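Local coordinates for protein probable alginate O-acetylase AlgJ (Pseudomonas putida, PDB 4O8V) that probably adds acetyl groups to mannuronate residues of alginate in the periplasm, as part of an inner membrane complex, at residues 149-154 with 232-238. Sequence-based numbering, arbitrary orientation.
Sequences PQAFIT and QQALRSD
With chi1 at -70°, the CG of Phe152 stands opposite its own carbonyl carbon and the ring swings onto Gln232, which, with the same first torsion and an extended chain, carries its amide alongside the ring, CD 4.0 Å from Phe152 CE2. The site struck is a helix end: helix 227-235 closes in a Schellman motif, with Arg236 at positive phi as the C-prime residue and Ser237 N bonded to Gln232 O at 3.2 Å. Against it runs the start of strand 152-162, paired antiparallel with strand 184-193 in a two-stranded sheet of this SGNH hydrolase-like domain, away from the probable catalytic residues. A CH-pi contact covers one face of the ring: Gln232 CB lies 3.8 Å from the centroid of the Phe152 ring, almost exactly on its normal, and the Gln232 amide is turned only 19° from the ring plane. Phe152 CD1 and CE1 approach backbone oxygens, CE1 coming within 3.5 Å of Ser237 O, while Thr191 and Pro193 also touch the side chain. A leucine in place of Phe152 removes the flat face that Gln232 CB packs on, and would probably leave a gap beside the carbonyls of the turn. Direct and water-mediated hydrogen bonds also link the segments. Gln150 N donates to Arg236 O at 2.9 Å, nearly straight at 170° although the donor sits well above the carbonyl plane. A water accepts from Phe152 N and donates to Gln233 O, joining strand to last helical turn; another receives Asp238 N at 2.8 Å and donates to Gln150 OE1 at 3.3 Å.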
# COMPACT_ATOMS: atom_id res chain seq x y z
N PRO A 149 22.65 8.06 -9.55
CA PRO A 149 21.56 8.66 -8.78
C PRO A 149 20.96 9.81 -9.56
O PRO A 149 21.69 10.55 -10.22
CB PRO A 149 22.25 9.15 -7.50
CG PRO A 149 23.55 8.42 -7.45
CD PRO A 149 23.94 8.18 -8.87
N GLN A 150 19.64 9.94 -9.50
CA GLN A 150 18.99 11.11 -10.07
C GLN A 150 18.33 11.88 -8.94
O GLN A 150 17.68 11.29 -8.09
CB GLN A 150 17.95 10.72 -11.13
CG GLN A 150 17.37 11.94 -11.84
CD GLN A 150 16.44 11.58 -12.98
OE1 GLN A 150 15.89 10.49 -13.02
NE2 GLN A 150 16.26 12.52 -13.91
N ALA A 151 18.50 13.19 -8.93
CA ALA A 151 17.96 13.98 -7.82
C ALA A 151 16.55 14.49 -8.11
O ALA A 151 16.21 14.84 -9.24
CB ALA A 151 18.88 15.14 -7.52
N PHE A 152 15.72 14.52 -7.07
CA PHE A 152 14.37 15.04 -7.21
C PHE A 152 14.14 16.05 -6.11
O PHE A 152 14.75 15.95 -5.05
CB PHE A 152 13.33 13.92 -7.15
CG PHE A 152 13.34 13.00 -8.34
CD1 PHE A 152 14.29 11.99 -8.45
CD2 PHE A 152 12.40 13.15 -9.36
CE1 PHE A 152 14.31 11.16 -9.55
CE2 PHE A 152 12.41 12.32 -10.45
CZ PHE A 152 13.37 11.33 -10.55
N ILE A 153 13.27 17.01 -6.35
CA ILE A 153 12.87 17.98 -5.34
C ILE A 153 11.36 17.92 -5.14
O ILE A 153 10.59 17.92 -6.10
CB ILE A 153 13.30 19.42 -5.72
CG1 ILE A 153 14.82 19.55 -5.62
CG2 ILE A 153 12.60 20.43 -4.83
CD1 ILE A 153 15.41 20.86 -6.20
N THR A 154 10.93 17.83 -3.88
CA THR A 154 9.51 17.84 -3.53
C THR A 154 9.15 19.20 -2.97
O THR A 154 9.84 19.70 -2.10
CB THR A 154 9.17 16.73 -2.51
OG1 THR A 154 9.37 15.45 -3.13
CG2 THR A 154 7.71 16.85 -2.03
N GLN A 232 10.61 8.40 -5.65
CA GLN A 232 11.61 8.97 -6.56
C GLN A 232 12.65 9.76 -5.78
O GLN A 232 13.85 9.54 -5.93
CB GLN A 232 10.95 9.87 -7.60
CG GLN A 232 10.11 9.14 -8.63
CD GLN A 232 9.28 10.09 -9.47
OE1 GLN A 232 8.85 11.14 -8.99
NE2 GLN A 232 9.03 9.72 -10.71
N GLN A 233 12.17 10.66 -4.93
CA GLN A 233 13.08 11.47 -4.13
C GLN A 233 13.93 10.65 -3.17
O GLN A 233 15.13 10.87 -3.07
CB GLN A 233 12.30 12.52 -3.36
CG GLN A 233 13.22 13.43 -2.55
CD GLN A 233 12.54 14.72 -2.18
OE1 GLN A 233 12.21 15.52 -3.05
NE2 GLN A 233 12.32 14.92 -0.89
N ALA A 234 13.32 9.70 -2.47
CA ALA A 234 14.07 8.95 -1.46
C ALA A 234 15.07 7.99 -2.12
O ALA A 234 16.22 7.88 -1.67
CB ALA A 234 13.11 8.20 -0.53
N LEU A 235 14.65 7.35 -3.21
CA LEU A 235 15.50 6.42 -3.93
C LEU A 235 16.54 7.10 -4.81
O LEU A 235 17.49 6.46 -5.26
CB LEU A 235 14.65 5.50 -4.82
CG LEU A 235 13.71 4.54 -4.09
CD1 LEU A 235 12.72 3.94 -5.09
CD2 LEU A 235 14.53 3.46 -3.41
N ARG A 236 16.37 8.40 -5.04
CA ARG A 236 17.17 9.11 -6.04
C ARG A 236 17.16 8.32 -7.35
O ARG A 236 18.21 7.98 -7.95
CB ARG A 236 18.60 9.34 -5.54
CG ARG A 236 18.63 10.06 -4.18
CD ARG A 236 20.03 10.37 -3.72
NE ARG A 236 20.42 11.70 -4.16
CZ ARG A 236 21.60 12.00 -4.68
NH1 ARG A 236 22.52 11.06 -4.83
NH2 ARG A 236 21.85 13.24 -5.06
N SER A 237 15.94 8.01 -7.79
CA SER A 237 15.74 7.21 -9.00
C SER A 237 14.41 7.51 -9.68
O SER A 237 13.42 7.83 -9.00
CB SER A 237 15.79 5.72 -8.66
OG SER A 237 15.55 4.94 -9.82
N ASP A 238 14.35 7.46 -11.01
CA ASP A 238 13.04 7.57 -11.64
C ASP A 238 12.27 6.31 -11.26
O ASP A 238 12.87 5.28 -10.96
CB ASP A 238 13.12 7.75 -13.16
CG ASP A 238 11.80 8.23 -13.77
OD1 ASP A 238 10.87 8.59 -13.02
OD2 ASP A 238 11.70 8.27 -15.01
O HOH W 1 16.63 7.34 -12.55
O HOH W 2 16.37 12.92 -4.59